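Local coordinates for protein NUDIX hydrolase (PDB 4KTB) that is of unconfirmed function but belongs to the NUDIX hydrolase clan and may be an asymmetric diadenosine tetraphosphate (Ap4A) hydrolase, at residues Tyr41-Pro46 with Gly174-Leu179; Arg48-Glu51 with Val55-Val58; Leu61-Ala64 with Met70-Ala73; Thr113-Phe118 with Thr124-Asp129. All coordinates share one frame; numbering follows the deposited sequence.

Interaction 1: Tyr41-Pro46 with Gly174-Leu179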
loop_
_atom_site.group_PDB
_atom_site.type_symbol
_atom_site.label_atom_id
_atom_site.label_comp_id
_atom_site.label_asym_id
_atom_site.label_seq_id
_atom_site.Cartn_x
_atom_site.Cartn_y
_atom_site.Cartn_z
ATOM N N TYR A 41 -7.396 17.069 2.710
ATOM C CA TYR A 41 -6.064 17.612 2.864
ATOM C C TYR A 41 -5.041 16.678 2.251
ATOM O O TYR A 41 -5.342 15.530 1.984
ATOM C CB TYR A 41 -5.750 17.766 4.356
ATOM C CG TYR A 41 -6.005 19.159 4.833
ATOM C CD1 TYR A 41 -7.245 19.739 4.676
ATOM C CD2 TYR A 41 -4.993 19.911 5.394
ATOM C CE1 TYR A 41 -7.479 21.030 5.099
ATOM C CE2 TYR A 41 -5.214 21.202 5.820
ATOM C CZ TYR A 41 -6.459 21.753 5.671
ATOM O OH TYR A 41 -6.686 23.037 6.091
ATOM N N VAL A 42 -3.832 17.186 2.038
ATOM C CA VAL A 42 -2.670 16.338 1.777
ATOM C C VAL A 42 -1.541 16.674 2.744
ATOM O O VAL A 42 -1.417 17.812 3.198
ATOM C CB VAL A 42 -2.120 16.467 0.320
ATOM C CG1 VAL A 42 -3.054 15.816 -0.706
ATOM C CG2 VAL A 42 -1.843 17.929 -0.028
ATOM N N ASP A 43 -0.736 15.663 3.051
ATOM C CA ASP A 43 0.537 15.867 3.713
ATOM C C ASP A 43 1.598 15.260 2.826
ATOM O O ASP A 43 1.414 14.163 2.282
ATOM C CB ASP A 43 0.575 15.185 5.084
ATOM C CG ASP A 43 -0.199 15.944 6.146
ATOM O OD1 ASP A 43 0.358 16.894 6.715
ATOM O OD2 ASP A 43 -1.359 15.579 6.425
ATOM N N ALA A 44 2.690 15.992 2.653
ATOM C CA ALA A 44 3.827 15.484 1.911
ATOM C C ALA A 44 5.014 15.493 2.845
ATOM O O ALA A 44 5.331 16.527 3.419
ATOM C CB ALA A 44 4.101 16.350 0.715
ATOM N N VAL A 45 5.664 14.343 2.996
ATOM C CA VAL A 45 6.920 14.266 3.734
ATOM C C VAL A 45 8.068 14.416 2.735
ATOM O O VAL A 45 8.277 13.549 1.877
ATOM C CB VAL A 45 7.047 12.966 4.541
ATOM C CG1 VAL A 45 8.465 12.767 4.992
ATOM C CG2 VAL A 45 6.162 13.001 5.756
ATOM N N PRO A 46 8.797 15.539 2.824
ATOM C CA PRO A 46 9.814 15.828 1.808
ATOM C C PRO A 46 11.135 15.169 2.166
ATOM O O PRO A 46 11.643 15.377 3.281
ATOM C CB PRO A 46 9.956 17.358 1.876
ATOM C CG PRO A 46 8.780 17.836 2.754
ATOM C CD PRO A 46 8.544 16.704 3.688
ATOM N N GLY A 174 -0.212 18.961 16.345
ATOM C CA GLY A 174 -1.355 18.199 15.901
ATOM C C GLY A 174 -1.040 16.753 15.576
ATOM O O GLY A 174 -1.727 16.137 14.750
ATOM N N GLY A 175 -0.003 16.215 16.214
ATOM C CA GLY A 175 0.373 14.827 16.017
ATOM C C GLY A 175 1.199 14.534 14.777
ATOM O O GLY A 175 1.415 13.365 14.434
ATOM N N GLN A 176 1.666 15.581 14.102
ATOM C CA GLN A 176 2.510 15.410 12.928
ATOM C C GLN A 176 3.822 14.707 13.245
ATOM O O GLN A 176 4.473 14.162 12.352
ATOM C CB GLN A 176 2.782 16.747 12.247
ATOM C CG GLN A 176 1.582 17.314 11.499
ATOM C CD GLN A 176 1.966 18.052 10.228
ATOM O OE1 GLN A 176 1.385 17.817 9.162
ATOM N NE2 GLN A 176 2.941 18.956 10.333
ATOM N N ASP A 177 4.223 14.721 14.513
ATOM C CA ASP A 177 5.409 13.971 14.895
ATOM C C ASP A 177 5.137 12.497 14.659
ATOM O O ASP A 177 5.998 11.770 14.178
ATOM C CB ASP A 177 5.807 14.234 16.345
ATOM C CG ASP A 177 4.653 14.100 17.294
ATOM O OD1 ASP A 177 3.523 14.476 16.919
ATOM O OD2 ASP A 177 4.869 13.624 18.428
HETATM N N MSE A 178 3.927 12.059 14.973
HETATM C CA MSE A 178 3.561 10.669 14.750
HETATM C C MSE A 178 3.447 10.345 13.265
HETATM O O MSE A 178 3.879 9.283 12.812
HETATM C CB MSE A 178 2.241 10.354 15.435
HETATM C CG MSE A 178 1.739 8.956 15.147
HETATM SE SE MSE A 178 3.046 7.554 15.553
HETATM C CE MSE A 178 3.531 8.019 17.399
ATOM N N LEU A 179 2.849 11.261 12.511
ATOM C CA LEU A 179 2.718 11.069 11.070
ATOM C C LEU A 179 4.109 10.937 10.452
ATOM O O LEU A 179 4.326 10.138 9.535
ATOM C CB LEU A 179 1.948 12.226 10.438
ATOM C CG LEU A 179 1.722 12.130 8.931
ATOM C CD1 LEU A 179 1.049 10.833 8.574
ATOM C CD2 LEU A 179 0.880 13.306 8.465
#
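Asp43, on the strand 41-46, meets the first turn of the helix that starts at Gln176 through two side chains, one apolar and one polar. The apolar partner is Leu179, whose methyl CD2 lies 3.7 Å from Asp43 CG and 3.8 Å from Asp43 OD2. With CG anti to the backbone N (chi1 -179°), the leucine sends its branched end off the helix toward the sheet, where CD2 packs against the flat carboxylate. Leucine suits this place because one methyl, CD2, can pack on the carboxylate of a buried acid.

The polar side of the contact is made by Gln176, a longer chain bent at chi2, which brings its amide to the carboxylate. The modelled Gln176 OE1 is 2.8 Å from Asp43 OD1, but the amide is probably turned over in the model; with it turned back, the pair may be a hydrogen bond. The buried carboxylate is satisfied by polar neighbours: OD2 is hydrogen-bonded to Ser135 OG and Tyr117 OH, while OD1 has a weak bond to Ser76 OG.

Backbone bonding shapes the helix start. Gly175 takes the N-cap position, and its carbonyl receives Leu179 N (3.2 Å). Both Gly174 and Gly175 have positive phi, which glycine accommodates easily.

Side chains along the strand alternate between two layers, as expected for a Nudix-like alpha/beta/alpha sandwich. Asp43 faces the helix 176-186, whereas Val42 and Ala44 pack against the helix 85-97 on the other face. Strands 75-78 and 133-141 flank this one within the sheet, and Leu179 also reaches strand 113-118.

Interaction 2: Arg48-Glu51 with Val55-Val58. With EDO (1,2-ethanediol), chain P.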
loop_
_atom_site.group_PDB
_atom_site.type_symbol
_atom_site.label_atom_id
_atom_site.label_comp_id
_atom_site.label_asym_id
_atom_site.label_seq_id
_atom_site.Cartn_x
_atom_site.Cartn_y
_atom_site.Cartn_z
ATOM N N ARG A 48 15.209 13.471 0.995
ATOM C CA ARG A 48 16.356 13.275 0.124
ATOM C C ARG A 48 16.631 11.793 0.080
ATOM O O ARG A 48 16.693 11.143 1.125
ATOM C CB ARG A 48 17.598 13.975 0.684
ATOM C CG ARG A 48 17.607 15.497 0.535
ATOM C CD ARG A 48 18.857 16.102 1.146
ATOM N NE ARG A 48 18.899 17.548 0.968
ATOM C CZ ARG A 48 19.689 18.364 1.651
ATOM N NH1 ARG A 48 20.511 17.878 2.570
ATOM N NH2 ARG A 48 19.650 19.663 1.406
ATOM N N VAL A 49 16.802 11.259 -1.123
ATOM C CA VAL A 49 17.066 9.833 -1.276
ATOM C C VAL A 49 18.386 9.583 -2.008
ATOM O O VAL A 49 18.881 10.462 -2.722
ATOM C CB VAL A 49 15.910 9.111 -2.020
ATOM C CG1 VAL A 49 14.604 9.255 -1.263
ATOM C CG2 VAL A 49 15.754 9.655 -3.423
ATOM N N ASP A 50 18.959 8.396 -1.821
ATOM C CA ASP A 50 20.084 7.987 -2.649
ATOM C C ASP A 50 19.581 7.393 -3.974
ATOM O O ASP A 50 18.380 7.457 -4.264
ATOM C CB ASP A 50 21.032 7.039 -1.904
ATOM C CG ASP A 50 20.378 5.729 -1.489
ATOM O OD1 ASP A 50 19.292 5.368 -1.996
ATOM O OD2 ASP A 50 20.984 5.025 -0.649
ATOM N N GLU A 51 20.478 6.838 -4.788
ATOM C CA GLU A 51 20.039 6.265 -6.061
ATOM C C GLU A 51 19.183 5.022 -5.833
ATOM O O GLU A 51 18.346 4.672 -6.667
ATOM C CB GLU A 51 21.216 5.943 -6.997
ATOM C CG GLU A 51 20.766 5.750 -8.462
ATOM C CD GLU A 51 21.636 4.789 -9.261
ATOM O OE1 GLU A 51 21.446 4.716 -10.497
ATOM O OE2 GLU A 51 22.500 4.107 -8.664
ATOM N N VAL A 55 15.737 6.522 1.803
ATOM C CA VAL A 55 15.560 7.808 2.448
ATOM C C VAL A 55 16.810 8.154 3.253
ATOM O O VAL A 55 17.176 7.430 4.177
ATOM C CB VAL A 55 14.344 7.807 3.374
ATOM C CG1 VAL A 55 14.186 9.171 4.012
ATOM C CG2 VAL A 55 13.085 7.451 2.609
ATOM N N ILE A 56 17.452 9.263 2.882
ATOM C CA ILE A 56 18.683 9.717 3.530
ATOM C C ILE A 56 18.418 10.855 4.512
ATOM O O ILE A 56 18.937 10.846 5.634
ATOM C CB ILE A 56 19.723 10.189 2.508
ATOM C CG1 ILE A 56 19.869 9.171 1.375
ATOM C CG2 ILE A 56 21.056 10.436 3.199
ATOM C CD1 ILE A 56 20.334 7.792 1.849
ATOM N N GLN A 57 17.631 11.843 4.077
ATOM C CA GLN A 57 17.153 12.900 4.971
ATOM C C GLN A 57 15.677 13.249 4.773
ATOM O O GLN A 57 15.092 12.952 3.736
ATOM C CB GLN A 57 17.988 14.175 4.836
ATOM C CG GLN A 57 19.369 14.107 5.443
ATOM C CD GLN A 57 20.099 15.410 5.266
ATOM O OE1 GLN A 57 20.096 15.993 4.177
ATOM N NE2 GLN A 57 20.701 15.895 6.340
ATOM N N VAL A 58 15.091 13.883 5.788
ATOM C CA VAL A 58 13.727 14.417 5.708
ATOM C C VAL A 58 13.795 15.926 5.845
ATOM O O VAL A 58 14.640 16.444 6.583
ATOM C CB VAL A 58 12.834 13.877 6.844
ATOM C CG1 VAL A 58 11.426 14.465 6.773
ATOM C CG2 VAL A 58 12.759 12.380 6.783
HETATM C C1 EDO P . 20.942 20.576 4.589
HETATM O O1 EDO P . 21.512 20.481 3.281
HETATM C C2 EDO P . 21.838 19.870 5.600
HETATM O O2 EDO P . 22.037 18.506 5.210
#
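The carbonyl oxygen of Arg48 is gripped by two successive amides of the opposing strand. Ile56 N donates in the carbonyl plane at 2.7 Å, and Gln57 N, tilted away from that plane, reaches the same Arg48 O at 3.2 Å. The return bond runs from Arg48 N to Gln57 O (2.8 Å).

Beyond the backbone, the Arg48 and Gln57 side chains run side by side and point the same way, both with CG beside the backbone N and extended onward. Their ends therefore meet: Arg48 NH1 donates to Gln57 OE1 in a bent bond (130° at the hydrogen), with the oxygen tilted out of the guanidinium plane; the modelled 2.5 Å is shorter than usual and so somewhat doubtful. An ethanediol, probably from the crystallisation liquor, bridges the two ends. Its O1 lies in the guanidinium plane, 2.8 Å from Arg48 NH2, and its O2 accepts from Gln57 NE2 at 3.1 Å. Long polar chains suit this exposed face, where Arg48 also makes a cation-pi contact with Trp157.

Ile56 lies against Asp50, its CG1 3.4 Å from Asp50 N and its CD1 beside the carboxylate. That carboxylate itself bonds to Ser52 OG and Asp54 N, tying down the connecting loop. On the other face Val49 pairs with Val55, small branched residues that favour extended backbone. Two residues, Ile56 and Gln57, opposite the single Arg48 define a classic beta bulge, here near the turn of the antiparallel hairpin formed by strands 39-49 and 55-64.

Interaction 3: Leu61-Ala64 with Met70-Ala73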
loop_
_atom_site.group_PDB
_atom_site.type_symbol
_atom_site.label_atom_id
_atom_site.label_comp_id
_atom_site.label_asym_id
_atom_site.label_seq_id
_atom_site.Cartn_x
_atom_site.Cartn_y
_atom_site.Cartn_z
ATOM N N LEU A 61 10.177 22.069 7.818
ATOM C CA LEU A 61 10.110 23.520 7.742
ATOM C C LEU A 61 10.082 24.049 9.154
ATOM O O LEU A 61 9.496 23.431 10.033
ATOM C CB LEU A 61 8.835 23.934 7.017
ATOM C CG LEU A 61 8.733 23.421 5.583
ATOM C CD1 LEU A 61 7.339 23.610 5.041
ATOM C CD2 LEU A 61 9.724 24.174 4.734
ATOM N N LEU A 62 10.715 25.187 9.389
ATOM C CA LEU A 62 10.578 25.843 10.680
ATOM C C LEU A 62 9.685 27.073 10.530
ATOM O O LEU A 62 9.825 27.835 9.570
ATOM C CB LEU A 62 11.944 26.264 11.214
ATOM C CG LEU A 62 11.919 27.011 12.550
ATOM C CD1 LEU A 62 11.996 26.039 13.730
ATOM C CD2 LEU A 62 13.041 28.042 12.611
ATOM N N ARG A 63 8.762 27.266 11.466
ATOM C CA ARG A 63 7.934 28.467 11.457
ATOM C C ARG A 63 7.344 28.804 12.815
ATOM O O ARG A 63 7.580 28.108 13.798
ATOM C CB ARG A 63 6.831 28.397 10.384
ATOM C CG ARG A 63 5.759 27.322 10.544
ATOM C CD ARG A 63 4.645 27.588 9.520
ATOM N NE ARG A 63 3.803 26.427 9.232
ATOM C CZ ARG A 63 3.574 25.937 8.014
ATOM N NH1 ARG A 63 4.118 26.500 6.947
ATOM N NH2 ARG A 63 2.793 24.881 7.862
ATOM N N ALA A 64 6.595 29.897 12.863
ATOM C CA ALA A 64 5.932 30.299 14.087
ATOM C C ALA A 64 4.583 29.603 14.187
ATOM O O ALA A 64 3.925 29.312 13.169
ATOM C CB ALA A 64 5.747 31.799 14.126
HETATM N N MSE A 70 7.796 28.300 18.377
HETATM C CA MSE A 70 8.385 27.768 17.171
HETATM C C MSE A 70 7.891 26.352 16.987
HETATM O O MSE A 70 7.617 25.648 17.955
HETATM C CB MSE A 70 9.909 27.823 17.258
HETATM C CG MSE A 70 10.446 29.248 17.480
HETATM SE SE MSE A 70 9.868 30.524 16.105
HETATM C CE MSE A 70 10.906 29.757 14.681
HETATM N N MSE A 71 7.739 25.950 15.735
HETATM C CA MSE A 71 7.305 24.600 15.430
HETATM C C MSE A 71 8.034 24.094 14.200
HETATM O O MSE A 71 8.761 24.842 13.552
HETATM C CB MSE A 71 5.794 24.571 15.209
HETATM C CG MSE A 71 5.263 25.803 14.503
HETATM SE SE MSE A 71 3.358 25.694 14.114
HETATM C CE MSE A 71 3.434 24.441 12.626
ATOM N N ARG A 72 7.854 22.814 13.900
ATOM C CA ARG A 72 8.415 22.204 12.704
ATOM C C ARG A 72 7.298 21.467 11.968
ATOM O O ARG A 72 6.548 20.703 12.585
ATOM C CB ARG A 72 9.554 21.245 13.066
ATOM C CG ARG A 72 10.818 21.941 13.540
ATOM C CD ARG A 72 11.834 20.938 14.015
ATOM N NE ARG A 72 13.150 21.534 14.219
ATOM C CZ ARG A 72 13.516 22.151 15.332
ATOM N NH1 ARG A 72 14.727 22.668 15.430
ATOM N NH2 ARG A 72 12.670 22.241 16.349
ATOM N N ALA A 73 7.197 21.693 10.659
ATOM C CA ALA A 73 6.034 21.255 9.884
ATOM C C ALA A 73 6.366 20.466 8.628
ATOM O O ALA A 73 7.334 20.762 7.930
ATOM C CB ALA A 73 5.158 22.452 9.512
#
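Leu62 and Met70 touch through their ends in this antiparallel hairpin, and the route of Met70 (a selenomethionine in the crystal) explains how. Its CB starts 4.2 Å from Arg63 O. From there the chain bends at chi2 and again at chi3, so CG and then SE swing back over the partner strand, with SE 4.0 Å from the same Arg63 O. The terminal CE finally arrives at the isobutyl group of Leu62, 3.4 Å from CD2, tighter than a usual van der Waals contact, and 3.6 Å from CG. An unbranched, flexible chain is well suited to such a curl.

Backbone bonds hold the frame. Leu61 and Ala73 exchange two hydrogen bonds, as do Arg63 and Met71, while Leu62 with Arg72 and Ala64 with Met70 are the non-hydrogen-bonded pairs. Arg72 CA adds a C-H...O contact to Leu61 O (3.1 Å).

On the face carrying Arg63, Met71 and Ala73, the arginine is extended from CG to NE and reaches over to Ala73 and Met71 of the partner strand. One face of its guanidinium covers the Ala73 methyl (NH2 to CB 3.8 Å), which is small enough to let the flat group come down. Met71 CE lies instead at the guanidinium edge, 3.9 Å from Arg63 NE. On the opposite face, Leu62 CD1 sits over one face of the Arg72 guanidinium.

Strand 154-158 borders strand 55-64 on its other side, where Leu62 bonds through its backbone to Leu153 and Glu154; Leu61 packs on helix 85-97, and Arg72 bonds through its backbone to His171.

Interaction 4: Thr113-Phe118 with Thr124-Asp129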
loop_
_atom_site.group_PDB
_atom_site.type_symbol
_atom_site.label_atom_id
_atom_site.label_comp_id
_atom_site.label_asym_id
_atom_site.label_seq_id
_atom_site.Cartn_x
_atom_site.Cartn_y
_atom_site.Cartn_z
ATOM N N THR A 113 -0.608 6.519 4.266
ATOM C CA THR A 113 -1.597 6.463 5.340
ATOM C C THR A 113 -2.606 7.548 5.130
ATOM O O THR A 113 -2.481 8.354 4.220
ATOM C CB THR A 113 -1.001 6.672 6.761
ATOM O OG1 THR A 113 -1.968 6.290 7.737
ATOM C CG2 THR A 113 -0.695 8.130 7.003
ATOM N N VAL A 114 -3.618 7.544 5.980
ATOM C CA VAL A 114 -4.555 8.632 6.052
ATOM C C VAL A 114 -4.535 9.160 7.475
ATOM O O VAL A 114 -4.735 8.415 8.423
ATOM C CB VAL A 114 -5.954 8.195 5.674
ATOM C CG1 VAL A 114 -6.913 9.354 5.837
ATOM C CG2 VAL A 114 -5.985 7.673 4.235
ATOM N N ALA A 115 -4.263 10.452 7.611
ATOM C CA ALA A 115 -4.165 11.097 8.919
ATOM C C ALA A 115 -5.426 11.922 9.143
ATOM O O ALA A 115 -5.704 12.870 8.390
ATOM C CB ALA A 115 -2.952 11.990 8.984
ATOM N N GLU A 116 -6.175 11.573 10.179
ATOM C CA GLU A 116 -7.449 12.195 10.415
ATOM C C GLU A 116 -7.329 13.156 11.579
ATOM O O GLU A 116 -7.418 12.766 12.737
ATOM C CB GLU A 116 -8.483 11.104 10.653
ATOM C CG GLU A 116 -8.435 10.064 9.548
ATOM C CD GLU A 116 -9.366 8.877 9.753
ATOM O OE1 GLU A 116 -8.984 7.762 9.347
ATOM O OE2 GLU A 116 -10.483 9.049 10.287
ATOM N N TYR A 117 -7.082 14.412 11.241
ATOM C CA TYR A 117 -6.944 15.458 12.230
ATOM C C TYR A 117 -8.318 15.850 12.713
ATOM O O TYR A 117 -9.112 16.410 11.954
ATOM C CB TYR A 117 -6.264 16.687 11.635
ATOM C CG TYR A 117 -4.880 16.482 11.048
ATOM C CD1 TYR A 117 -4.717 16.110 9.714
ATOM C CD2 TYR A 117 -3.739 16.718 11.809
ATOM C CE1 TYR A 117 -3.465 15.950 9.167
ATOM C CE2 TYR A 117 -2.480 16.555 11.276
ATOM C CZ TYR A 117 -2.350 16.172 9.954
ATOM O OH TYR A 117 -1.105 16.014 9.408
ATOM N N PHE A 118 -8.582 15.575 13.985
ATOM C CA PHE A 118 -9.870 15.907 14.593
ATOM C C PHE A 118 -9.844 17.252 15.291
ATOM O O PHE A 118 -8.812 17.680 15.797
ATOM C CB PHE A 118 -10.308 14.813 15.571
ATOM C CG PHE A 118 -11.262 13.806 14.970
ATOM C CD1 PHE A 118 -10.890 13.043 13.866
ATOM C CD2 PHE A 118 -12.529 13.616 15.506
ATOM C CE1 PHE A 118 -11.775 12.103 13.291
ATOM C CE2 PHE A 118 -13.417 12.680 14.935
ATOM C CZ PHE A 118 -13.034 11.925 13.829
ATOM N N THR A 124 -8.329 10.907 17.520
ATOM C CA THR A 124 -7.360 10.176 16.725
ATOM C C THR A 124 -6.003 10.649 17.178
ATOM O O THR A 124 -5.930 11.541 18.023
ATOM C CB THR A 124 -7.522 10.443 15.226
ATOM O OG1 THR A 124 -7.033 11.755 14.921
ATOM C CG2 THR A 124 -8.971 10.285 14.819
ATOM N N PRO A 125 -4.924 10.059 16.627
ATOM C CA PRO A 125 -3.622 10.653 16.945
ATOM C C PRO A 125 -3.460 12.055 16.368
ATOM O O PRO A 125 -2.416 12.666 16.555
ATOM C CB PRO A 125 -2.636 9.699 16.261
ATOM C CG PRO A 125 -3.338 8.356 16.270
ATOM C CD PRO A 125 -4.786 8.721 16.005
ATOM N N PHE A 126 -4.472 12.562 15.677
ATOM C CA PHE A 126 -4.322 13.817 14.970
ATOM C C PHE A 126 -5.305 14.915 15.401
ATOM O O PHE A 126 -6.483 14.665 15.660
ATOM C CB PHE A 126 -4.389 13.545 13.469
ATOM C CG PHE A 126 -3.451 12.474 13.026
ATOM C CD1 PHE A 126 -2.078 12.651 13.136
ATOM C CD2 PHE A 126 -3.929 11.282 12.510
ATOM C CE1 PHE A 126 -1.189 11.652 12.724
ATOM C CE2 PHE A 126 -3.049 10.283 12.102
ATOM C CZ PHE A 126 -1.679 10.469 12.215
ATOM N N TYR A 127 -4.792 16.135 15.470
ATOM C CA TYR A 127 -5.541 17.238 16.032
ATOM C C TYR A 127 -5.293 18.554 15.306
ATOM O O TYR A 127 -4.158 18.915 15.005
ATOM C CB TYR A 127 -5.195 17.394 17.506
ATOM C CG TYR A 127 -5.689 18.691 18.093
ATOM C CD1 TYR A 127 -7.036 18.876 18.375
ATOM C CD2 TYR A 127 -4.813 19.737 18.357
ATOM C CE1 TYR A 127 -7.507 20.067 18.916
ATOM C CE2 TYR A 127 -5.267 20.932 18.895
ATOM C CZ TYR A 127 -6.618 21.092 19.173
ATOM O OH TYR A 127 -7.086 22.271 19.707
ATOM N N ASP A 128 -6.377 19.270 15.037
ATOM C CA ASP A 128 -6.314 20.588 14.433
ATOM C C ASP A 128 -7.390 21.429 15.090
ATOM O O ASP A 128 -8.534 21.002 15.210
ATOM C CB ASP A 128 -6.577 20.487 12.932
ATOM C CG ASP A 128 -6.169 21.732 12.183
ATOM O OD1 ASP A 128 -6.624 22.851 12.544
ATOM O OD2 ASP A 128 -5.366 21.587 11.240
ATOM N N ASP A 129 -7.035 22.625 15.522
ATOM C CA ASP A 129 -7.980 23.400 16.297
ATOM C C ASP A 129 -8.974 24.140 15.409
ATOM O O ASP A 129 -9.890 24.774 15.920
ATOM C CB ASP A 129 -7.255 24.363 17.240
ATOM C CG ASP A 129 -6.806 25.630 16.543
ATOM O OD1 ASP A 129 -5.868 25.555 15.715
ATOM O OD2 ASP A 129 -7.382 26.708 16.825
#
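Strands 113-118 and 126-127 meet in a short parallel bridge, Phe118 with Tyr127, at the margin of the mixed sheet of this Nudix-like fold; the two segments diverge by 68°, and Asp128 N donates to Phe118 O at 3.0 Å. A second bond, Phe118 N to Phe126 O, is less certain because the place of that oxygen is in doubt.

The Phe126 side chain packs against strand 113-118. With CG beside its backbone N (chi1 -52°), the ring turns back under that strand, where the Ala115 methyl stands 3.7 Å from the ring centroid, a CH-pi contact over the face. Pro125 CB covers the centre of the opposite face. Alanine is fitting here: its single methyl can stand directly over the ring. The edge of Phe126 is directed at the face of Tyr117, with centroids 5.4 Å apart and planes at 51°. Tyr117 packs through its ring while its hydroxyl bonds to Asp43.

The outer side meets a neighbouring subunit, the fourth of the assembly: its His82 meets the Phe118 ring edge-to-face, and its Val85 N bonds to Glu116 OE2. Within the chain, Thr124 lies across Phe118, its methyl CG2 3.5 Å from Phe118 CD1.

In the fold
Interactions 1 and 4 lie closest, their centres about 9 Å apart, and they meet directly: Tyr117 OH is 3.0 Å from Asp43 OD2, and Gly175 O is 3.6 Å from Phe126 CE1. Interaction 2 continues strand 39-49 outward from interaction 1, with Val58 CG1 packing 3.9 Å from Val45 CG1, while interaction 3 lies farther along strand 55-64, where Ala73 touches the Gln176 side chain. Interactions 2 and 4 fall on opposite sides of the chain's centre, with centres about 26 Å apart. A bound sodium ion lies about 4 Å from the Arg63 side chain, 8 Å from that of Asp43 and 10 Å from that of Asp128; these distances alone identify no active site.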